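PDB 5G5S: protein argonaute from Methanocaldococcus jannaschii, which uses short single-stranded DNA guides to bind complementary target DNA and slice it, and may defend the cell against invading genetic elements. Local coordinates for residues H687-A695 and L707-I715; Y344-I353 and K485-L493. One frame throughout, in Å; residues are numbered along the deposited sequence.

Interaction 1: residues H687-A695 and L707-I715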
loop_
_atom_site.group_PDB
_atom_site.type_symbol
_atom_site.label_atom_id
_atom_site.label_comp_id
_atom_site.label_asym_id
_atom_site.label_seq_id
_atom_site.Cartn_x
_atom_site.Cartn_y
_atom_site.Cartn_z
ATOM N N HIS A 687 -6.502 -0.719 -0.350
ATOM C CA HIS A 687 -5.741 -0.177 -1.488
ATOM C C HIS A 687 -6.104 1.300 -1.770
ATOM O O HIS A 687 -5.215 2.120 -1.972
ATOM C CB HIS A 687 -5.969 -1.049 -2.751
ATOM C CG HIS A 687 -5.432 -0.456 -4.014
ATOM N ND1 HIS A 687 -4.101 -0.614 -4.378
ATOM C CD2 HIS A 687 -6.060 0.274 -4.966
ATOM C CE1 HIS A 687 -3.960 0.029 -5.522
ATOM N NE2 HIS A 687 -5.107 0.593 -5.910
ATOM N N TYR A 688 -7.410 1.607 -1.821
ATOM C CA TYR A 688 -7.909 2.946 -2.096
ATOM C C TYR A 688 -7.778 3.899 -0.908
ATOM O O TYR A 688 -7.578 5.091 -1.127
ATOM C CB TYR A 688 -9.322 2.919 -2.709
ATOM C CG TYR A 688 -9.346 2.402 -4.134
ATOM C CD1 TYR A 688 -8.557 2.988 -5.124
ATOM C CD2 TYR A 688 -10.220 1.387 -4.513
ATOM C CE1 TYR A 688 -8.599 2.539 -6.446
ATOM C CE2 TYR A 688 -10.275 0.934 -5.830
ATOM C CZ TYR A 688 -9.452 1.505 -6.791
ATOM O OH TYR A 688 -9.486 1.042 -8.081
ATOM N N ALA A 689 -7.845 3.379 0.339
ATOM C CA ALA A 689 -7.615 4.174 1.550
ATOM C C ALA A 689 -6.152 4.694 1.521
ATOM O O ALA A 689 -5.907 5.873 1.804
ATOM C CB ALA A 689 -7.836 3.333 2.800
ATOM N N ASP A 690 -5.201 3.813 1.143
ATOM C CA ASP A 690 -3.787 4.158 1.035
ATOM C C ASP A 690 -3.541 5.196 -0.070
ATOM O O ASP A 690 -2.789 6.140 0.148
ATOM C CB ASP A 690 -2.916 2.910 0.842
ATOM C CG ASP A 690 -1.435 3.237 0.748
ATOM O OD1 ASP A 690 -0.873 3.759 1.745
ATOM O OD2 ASP A 690 -0.850 3.036 -0.338
ATOM N N LYS A 691 -4.215 5.040 -1.229
ATOM C CA LYS A 691 -4.132 5.960 -2.365
ATOM C C LYS A 691 -4.690 7.360 -2.032
ATOM O O LYS A 691 -4.203 8.356 -2.577
ATOM C CB LYS A 691 -4.847 5.365 -3.592
ATOM C CG LYS A 691 -3.964 4.449 -4.451
ATOM C CD LYS A 691 -4.732 3.976 -5.680
ATOM C CE LYS A 691 -3.843 3.607 -6.855
ATOM N NZ LYS A 691 -4.583 2.855 -7.918
ATOM N N PHE A 692 -5.704 7.437 -1.151
ATOM C CA PHE A 692 -6.288 8.712 -0.747
ATOM C C PHE A 692 -5.351 9.445 0.204
ATOM O O PHE A 692 -5.155 10.651 0.056
ATOM C CB PHE A 692 -7.702 8.552 -0.157
ATOM C CG PHE A 692 -8.297 9.861 0.330
ATOM C CD1 PHE A 692 -8.895 10.746 -0.558
ATOM C CD2 PHE A 692 -8.195 10.238 1.666
ATOM C CE1 PHE A 692 -9.414 11.962 -0.113
ATOM C CE2 PHE A 692 -8.722 11.453 2.110
ATOM C CZ PHE A 692 -9.332 12.303 1.218
ATOM N N VAL A 693 -4.757 8.711 1.163
ATOM C CA VAL A 693 -3.804 9.255 2.138
ATOM C C VAL A 693 -2.566 9.828 1.424
ATOM O O VAL A 693 -2.144 10.940 1.760
ATOM C CB VAL A 693 -3.513 8.268 3.308
ATOM C CG1 VAL A 693 -2.380 8.761 4.213
ATOM C CG2 VAL A 693 -4.778 8.040 4.139
ATOM N N LYS A 694 -2.056 9.125 0.378
ATOM C CA LYS A 694 -0.931 9.602 -0.437
ATOM C C LYS A 694 -1.319 10.874 -1.191
ATOM O O LYS A 694 -0.545 11.836 -1.186
ATOM C CB LYS A 694 -0.415 8.529 -1.427
ATOM C CG LYS A 694 0.179 7.259 -0.804
ATOM C CD LYS A 694 1.407 7.508 0.080
ATOM C CE LYS A 694 1.721 6.326 0.968
ATOM N NZ LYS A 694 2.566 6.716 2.131
ATOM N N ALA A 695 -2.523 10.884 -1.803
ATOM C CA ALA A 695 -3.083 12.006 -2.557
ATOM C C ALA A 695 -3.210 13.254 -1.685
ATOM O O ALA A 695 -2.850 14.348 -2.123
ATOM C CB ALA A 695 -4.442 11.635 -3.136
ATOM N N LEU A 707 -16.383 12.606 -2.385
ATOM C CA LEU A 707 -15.927 11.474 -1.554
ATOM C C LEU A 707 -17.102 10.717 -0.936
ATOM O O LEU A 707 -17.037 9.498 -0.803
ATOM C CB LEU A 707 -14.928 11.926 -0.467
ATOM C CG LEU A 707 -13.613 12.554 -0.955
ATOM C CD1 LEU A 707 -12.878 13.211 0.177
ATOM C CD2 LEU A 707 -12.736 11.540 -1.657
ATOM N N LYS A 708 -18.184 11.445 -0.592
ATOM C CA LYS A 708 -19.440 10.915 -0.057
ATOM C C LYS A 708 -20.098 10.020 -1.119
ATOM O O LYS A 708 -20.725 9.007 -0.780
ATOM C CB LYS A 708 -20.382 12.081 0.303
ATOM C CG LYS A 708 -21.600 11.659 1.112
ATOM C CD LYS A 708 -22.440 12.837 1.556
ATOM C CE LYS A 708 -23.514 12.401 2.524
ATOM N NZ LYS A 708 -24.404 13.530 2.914
ATOM N N HIS A 709 -19.960 10.419 -2.404
ATOM C CA HIS A 709 -20.495 9.700 -3.550
ATOM C C HIS A 709 -19.523 8.654 -4.115
ATOM O O HIS A 709 -19.838 8.001 -5.103
ATOM C CB HIS A 709 -20.992 10.679 -4.615
ATOM C CG HIS A 709 -22.339 11.230 -4.301
ATOM N ND1 HIS A 709 -22.495 12.337 -3.478
ATOM C CD2 HIS A 709 -23.561 10.787 -4.675
ATOM C CE1 HIS A 709 -23.799 12.545 -3.400
ATOM N NE2 HIS A 709 -24.481 11.643 -4.113
ATOM N N GLY A 710 -18.366 8.509 -3.479
ATOM C CA GLY A 710 -17.350 7.529 -3.848
ATOM C C GLY A 710 -16.566 7.773 -5.126
ATOM O O GLY A 710 -16.086 6.808 -5.723
ATOM N N PHE A 711 -16.393 9.050 -5.547
ATOM C CA PHE A 711 -15.593 9.397 -6.735
ATOM C C PHE A 711 -14.107 9.145 -6.407
ATOM O O PHE A 711 -13.593 9.728 -5.451
ATOM C CB PHE A 711 -15.766 10.883 -7.124
ATOM C CG PHE A 711 -17.039 11.302 -7.821
ATOM C CD1 PHE A 711 -18.278 11.132 -7.210
ATOM C CD2 PHE A 711 -16.993 11.951 -9.048
ATOM C CE1 PHE A 711 -19.452 11.541 -7.848
ATOM C CE2 PHE A 711 -18.169 12.362 -9.684
ATOM C CZ PHE A 711 -19.388 12.164 -9.074
ATOM N N LEU A 712 -13.426 8.300 -7.210
ATOM C CA LEU A 712 -12.006 7.998 -7.065
ATOM C C LEU A 712 -11.229 8.977 -7.948
ATOM O O LEU A 712 -10.408 8.564 -8.787
ATOM C CB LEU A 712 -11.704 6.528 -7.461
ATOM C CG LEU A 712 -12.345 5.405 -6.628
ATOM C CD1 LEU A 712 -12.246 4.068 -7.361
ATOM C CD2 LEU A 712 -11.709 5.294 -5.240
ATOM N N TYR A 713 -11.500 10.291 -7.760
ATOM C CA TYR A 713 -10.896 11.378 -8.536
ATOM C C TYR A 713 -9.382 11.516 -8.372
ATOM O O TYR A 713 -8.734 12.165 -9.186
ATOM C CB TYR A 713 -11.588 12.715 -8.220
ATOM C CG TYR A 713 -11.422 13.215 -6.796
ATOM C CD1 TYR A 713 -10.228 13.795 -6.374
ATOM C CD2 TYR A 713 -12.488 13.200 -5.903
ATOM C CE1 TYR A 713 -10.065 14.241 -5.065
ATOM C CE2 TYR A 713 -12.349 13.684 -4.604
ATOM C CZ TYR A 713 -11.141 14.218 -4.196
ATOM O OH TYR A 713 -11.011 14.734 -2.932
ATOM N N PHE A 714 -8.839 10.959 -7.288
ATOM C CA PHE A 714 -7.424 11.039 -6.926
ATOM C C PHE A 714 -6.556 9.877 -7.482
ATOM O O PHE A 714 -5.339 9.892 -7.282
ATOM C CB PHE A 714 -7.303 11.139 -5.391
ATOM C CG PHE A 714 -8.130 10.098 -4.666
ATOM C CD1 PHE A 714 -7.636 8.811 -4.464
ATOM C CD2 PHE A 714 -9.414 10.395 -4.209
ATOM C CE1 PHE A 714 -8.415 7.838 -3.832
ATOM C CE2 PHE A 714 -10.196 9.420 -3.590
ATOM C CZ PHE A 714 -9.685 8.153 -3.388
ATOM N N ILE A 715 -7.161 8.901 -8.192
ATOM C CA ILE A 715 -6.419 7.732 -8.699
ATOM C C ILE A 715 -5.537 7.996 -9.937
ATOM O O ILE A 715 -4.382 7.519 -9.948
ATOM C CB ILE A 715 -7.220 6.383 -8.725
ATOM C CG1 ILE A 715 -8.205 6.293 -9.935
ATOM C CG2 ILE A 715 -7.903 6.140 -7.378
ATOM C CD1 ILE A 715 -8.921 4.931 -10.217
ATOM O OXT ILE A 715 -5.967 8.725 -10.853
#
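Tyr688 meets Leu712 and Ile715 where the last residues of the chain pack against helix 684-697 of the PIWI domain, whose core is an RNase H fold. The C-terminal tail shows how a chain end can be seated on a helix by interlocking aromatic and aliphatic side chains. Leu712 CD1 stands over one face of the Tyr688 ring, 4.0 Å from its centroid, and Ile715 CG2 approaches Tyr688 CE1 obliquely at 3.8 Å. The phenol oxygen is held elsewhere, by the side chain of Ser671, a residue that contacts guide DNA, and by the amide of Tyr670. Two residues on, Asp690 makes no contact with the tail; its carboxylate lies close to that of Asp506, in keeping with the active-site roles inferred for both. Lys691 runs its extended chain past Ile715 CG2, and its NZ bonds to His687 NE2 at 3.1 Å, tilted 19° from the imidazole plane. Phe692 packs against Phe714, which meets four residues of the helix. With CG anti to the backbone N (chi1 177°), the Phe692 ring reaches across the helix surface and presents an edge to the face of Phe714 in a T-shaped pair, planes at 73°, while Phe692 CB lies over that same face. Leu707, in the last turn of helix 704-708, brings both methyls to Phe692 CE1, CD1 also meeting CZ. Gly710 closes that short helix with a Schellman motif, and the tail returns through a type I turn, Leu712 to Ile715. Last, Ala695 CB touches Phe714 CB at 3.7 Å.

Interaction 2: residues Y344-I353 and K485-L493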
loop_
_atom_site.group_PDB
_atom_site.type_symbol
_atom_site.label_atom_id
_atom_site.label_comp_id
_atom_site.label_asym_id
_atom_site.label_seq_id
_atom_site.Cartn_x
_atom_site.Cartn_y
_atom_site.Cartn_z
ATOM N N TYR A 344 -23.454 -3.632 -21.761
ATOM C CA TYR A 344 -23.532 -3.671 -20.302
ATOM C C TYR A 344 -23.738 -2.277 -19.720
ATOM O O TYR A 344 -23.017 -1.336 -20.084
ATOM C CB TYR A 344 -22.274 -4.315 -19.710
ATOM C CG TYR A 344 -22.039 -5.739 -20.162
ATOM C CD1 TYR A 344 -22.948 -6.748 -19.856
ATOM C CD2 TYR A 344 -20.885 -6.089 -20.853
ATOM C CE1 TYR A 344 -22.725 -8.065 -20.250
ATOM C CE2 TYR A 344 -20.644 -7.405 -21.239
ATOM C CZ TYR A 344 -21.567 -8.392 -20.933
ATOM O OH TYR A 344 -21.332 -9.693 -21.307
ATOM N N LEU A 345 -24.720 -2.151 -18.805
ATOM C CA LEU A 345 -25.082 -0.887 -18.155
ATOM C C LEU A 345 -24.744 -0.846 -16.648
ATOM O O LEU A 345 -24.702 -1.903 -16.001
ATOM C CB LEU A 345 -26.559 -0.531 -18.437
ATOM C CG LEU A 345 -26.953 -0.332 -19.925
ATOM C CD1 LEU A 345 -28.439 -0.215 -20.073
ATOM C CD2 LEU A 345 -26.282 0.906 -20.530
ATOM N N PRO A 346 -24.447 0.351 -16.077
ATOM C CA PRO A 346 -24.057 0.411 -14.660
ATOM C C PRO A 346 -25.184 0.197 -13.662
ATOM O O PRO A 346 -26.336 0.499 -13.955
ATOM C CB PRO A 346 -23.468 1.815 -14.527
ATOM C CG PRO A 346 -24.198 2.615 -15.525
ATOM C CD PRO A 346 -24.398 1.696 -16.692
ATOM N N TYR A 347 -24.833 -0.315 -12.475
ATOM C CA TYR A 347 -25.756 -0.550 -11.361
ATOM C C TYR A 347 -26.271 0.754 -10.769
ATOM O O TYR A 347 -27.443 0.819 -10.406
ATOM C CB TYR A 347 -25.086 -1.389 -10.253
ATOM C CG TYR A 347 -25.563 -2.820 -10.222
ATOM C CD1 TYR A 347 -25.077 -3.757 -11.130
ATOM C CD2 TYR A 347 -26.521 -3.236 -9.300
ATOM C CE1 TYR A 347 -25.539 -5.073 -11.127
ATOM C CE2 TYR A 347 -26.978 -4.553 -9.276
ATOM C CZ TYR A 347 -26.485 -5.468 -10.194
ATOM O OH TYR A 347 -26.916 -6.770 -10.170
ATOM N N ASP A 348 -25.396 1.776 -10.647
ATOM C CA ASP A 348 -25.749 3.090 -10.104
ATOM C C ASP A 348 -24.787 4.182 -10.562
ATOM O O ASP A 348 -23.577 3.970 -10.603
ATOM C CB ASP A 348 -25.833 3.058 -8.556
ATOM C CG ASP A 348 -26.489 4.277 -7.926
ATOM O OD1 ASP A 348 -27.557 4.711 -8.429
ATOM O OD2 ASP A 348 -25.970 4.764 -6.895
ATOM N N VAL A 349 -25.340 5.355 -10.891
ATOM C CA VAL A 349 -24.619 6.563 -11.300
ATOM C C VAL A 349 -24.978 7.646 -10.246
ATOM O O VAL A 349 -26.171 7.810 -9.960
ATOM C CB VAL A 349 -25.002 6.999 -12.750
ATOM C CG1 VAL A 349 -24.319 8.309 -13.143
ATOM C CG2 VAL A 349 -24.678 5.906 -13.766
ATOM N N PRO A 350 -24.001 8.368 -9.631
ATOM C CA PRO A 350 -24.370 9.380 -8.619
ATOM C C PRO A 350 -25.285 10.469 -9.173
ATOM O O PRO A 350 -25.150 10.827 -10.344
ATOM C CB PRO A 350 -23.019 9.953 -8.174
ATOM C CG PRO A 350 -22.021 8.924 -8.556
ATOM C CD PRO A 350 -22.536 8.309 -9.814
ATOM N N GLU A 351 -26.227 10.971 -8.336
ATOM C CA GLU A 351 -27.209 12.007 -8.684
ATOM C C GLU A 351 -26.573 13.301 -9.225
ATOM O O GLU A 351 -27.170 13.963 -10.080
ATOM C CB GLU A 351 -28.125 12.309 -7.494
ATOM N N ILE A 352 -25.355 13.635 -8.745
ATOM C CA ILE A 352 -24.574 14.810 -9.141
ATOM C C ILE A 352 -24.177 14.806 -10.635
ATOM O O ILE A 352 -24.005 15.883 -11.211
ATOM C CB ILE A 352 -23.333 14.934 -8.228
ATOM N N ILE A 353 -24.015 13.602 -11.244
ATOM C CA ILE A 353 -23.636 13.405 -12.654
ATOM C C ILE A 353 -24.618 12.525 -13.481
ATOM O O ILE A 353 -24.323 12.210 -14.642
ATOM C CB ILE A 353 -22.146 12.987 -12.838
ATOM C CG1 ILE A 353 -21.790 11.692 -12.071
ATOM C CG2 ILE A 353 -21.185 14.133 -12.512
ATOM C CD1 ILE A 353 -21.231 10.612 -12.937
ATOM N N LYS A 485 -13.376 7.068 -11.582
ATOM C CA LYS A 485 -13.060 8.460 -11.283
ATOM C C LYS A 485 -14.312 9.309 -11.226
ATOM O O LYS A 485 -14.313 10.333 -10.554
ATOM C CB LYS A 485 -12.021 9.023 -12.274
ATOM C CG LYS A 485 -10.653 8.332 -12.118
ATOM C CD LYS A 485 -9.502 9.148 -12.664
ATOM C CE LYS A 485 -8.889 10.053 -11.639
ATOM N NZ LYS A 485 -7.534 10.496 -12.050
ATOM N N LEU A 486 -15.398 8.855 -11.873
ATOM C CA LEU A 486 -16.679 9.566 -11.824
ATOM C C LEU A 486 -17.663 8.962 -10.803
ATOM O O LEU A 486 -18.843 9.321 -10.797
ATOM C CB LEU A 486 -17.307 9.726 -13.223
ATOM C CG LEU A 486 -16.564 10.646 -14.199
ATOM C CD1 LEU A 486 -16.963 10.348 -15.623
ATOM C CD2 LEU A 486 -16.783 12.126 -13.871
ATOM N N GLY A 487 -17.143 8.085 -9.930
ATOM C CA GLY A 487 -17.887 7.398 -8.876
ATOM C C GLY A 487 -19.032 6.543 -9.370
ATOM O O GLY A 487 -19.984 6.297 -8.631
ATOM N N ILE A 488 -18.959 6.095 -10.625
ATOM C CA ILE A 488 -19.994 5.257 -11.229
ATOM C C ILE A 488 -19.824 3.813 -10.749
ATOM O O ILE A 488 -18.761 3.224 -10.925
ATOM C CB ILE A 488 -20.050 5.415 -12.786
ATOM C CG1 ILE A 488 -20.480 6.852 -13.162
ATOM C CG2 ILE A 488 -20.995 4.379 -13.424
ATOM C CD1 ILE A 488 -20.160 7.324 -14.590
ATOM N N LYS A 489 -20.874 3.265 -10.125
ATOM C CA LYS A 489 -20.912 1.896 -9.608
ATOM C C LYS A 489 -21.303 1.008 -10.772
ATOM O O LYS A 489 -22.470 0.650 -10.913
ATOM C CB LYS A 489 -21.944 1.778 -8.460
ATOM C CG LYS A 489 -21.441 2.256 -7.122
ATOM C CD LYS A 489 -21.585 3.744 -6.930
ATOM C CE LYS A 489 -20.473 4.269 -6.064
ATOM N NZ LYS A 489 -20.579 5.734 -5.938
ATOM N N TYR A 490 -20.341 0.701 -11.643
ATOM C CA TYR A 490 -20.622 -0.089 -12.839
ATOM C C TYR A 490 -20.957 -1.557 -12.559
ATOM O O TYR A 490 -22.033 -2.031 -12.939
ATOM C CB TYR A 490 -19.513 0.061 -13.892
ATOM C CG TYR A 490 -20.064 0.216 -15.286
ATOM C CD1 TYR A 490 -20.658 -0.859 -15.945
ATOM C CD2 TYR A 490 -20.034 1.444 -15.934
ATOM C CE1 TYR A 490 -21.193 -0.716 -17.224
ATOM C CE2 TYR A 490 -20.546 1.594 -17.220
ATOM C CZ TYR A 490 -21.132 0.513 -17.859
ATOM O OH TYR A 490 -21.661 0.660 -19.115
ATOM N N PHE A 491 -20.059 -2.254 -11.872
ATOM C CA PHE A 491 -20.219 -3.668 -11.554
ATOM C C PHE A 491 -20.223 -3.905 -10.050
ATOM O O PHE A 491 -19.622 -3.133 -9.301
ATOM C CB PHE A 491 -19.126 -4.513 -12.252
ATOM C CG PHE A 491 -17.707 -4.076 -11.976
ATOM C CD1 PHE A 491 -17.096 -3.105 -12.762
ATOM C CD2 PHE A 491 -16.976 -4.644 -10.939
ATOM C CE1 PHE A 491 -15.791 -2.677 -12.485
ATOM C CE2 PHE A 491 -15.668 -4.226 -10.671
ATOM C CZ PHE A 491 -15.089 -3.237 -11.436
ATOM N N ILE A 492 -20.929 -4.953 -9.607
ATOM C CA ILE A 492 -21.000 -5.349 -8.198
ATOM C C ILE A 492 -20.573 -6.822 -8.061
ATOM O O ILE A 492 -20.292 -7.474 -9.072
ATOM C CB ILE A 492 -22.380 -5.031 -7.533
ATOM C CG1 ILE A 492 -23.533 -5.846 -8.153
ATOM C CG2 ILE A 492 -22.685 -3.527 -7.535
ATOM C CD1 ILE A 492 -24.381 -6.559 -7.175
ATOM N N LEU A 493 -20.507 -7.331 -6.820
ATOM C CA LEU A 493 -20.156 -8.726 -6.552
ATOM C C LEU A 493 -21.387 -9.604 -6.671
ATOM O O LEU A 493 -22.456 -9.208 -6.202
ATOM C CB LEU A 493 -19.545 -8.878 -5.156
ATOM C CG LEU A 493 -18.111 -8.386 -4.977
ATOM C CD1 LEU A 493 -17.759 -8.278 -3.512
ATOM C CD2 LEU A 493 -17.115 -9.303 -5.687
#
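Tyr347 and Asp348 both face Lys489, the defining feature of a classic beta bulge, here attached to a single antiparallel bridge where two largely irregular segments meet at the two ends of the Mid region. Lys489 N gives a 2.8 Å bond to Asp348 O, almost in line with the carbonyl, and Lys489 O receives Asp348 N at 3.1 Å; the bonds from Tyr347 N are weak. Packing is close beside this bridge. Ile492 CG1 sits over the centre of the Tyr347 ring, 3.6 Å from its centroid, and Pro346 CB lies over a face of Tyr490. That phenol spans the contact to bond Tyr344 O with its hydroxyl at 2.6 Å, the carbonyl oxygen lying at the ring edge. Farther along, Ile353 CD1 reaches Ile488 CD1 at 3.8 Å, and Pro350 CG rests on Gly487 O. The Asp348 side is looser and partly exposed: its carboxylate turns to Arg354, and Lys489, bent at chi2 (85°), folds NZ back onto Gly487 O rather than joining it. Around this contact, Gly487 ends helix 473-485 with a Schellman motif, Leu486 touches strand 456-462, and Ile492 leads into the small sheet with strand 314-317, whose Leu315 also meets Tyr347.

Overall arrangement
After the N-terminal and PAZ domains the chain lays down 344-353, then builds the parallel Mid sheet and its helices before 485-493 returns to close a long loop as interaction 2. Only later, after the main PIWI sheet, does interaction 1 close a short loop between helix 684-697 and the C-terminal tail. The two are therefore in series, neither nested nor crossed, yet their centres lie about 16 Å apart and they touch. The terminal carboxylate forms a salt bridge through Ile715 OXT to Lys485 NZ, and Phe711 packs against Leu486. The tail thus links the PIWI helix bearing Asp690 to the Mid domain, beside the residues that bind the guide's phosphorylated 5' end.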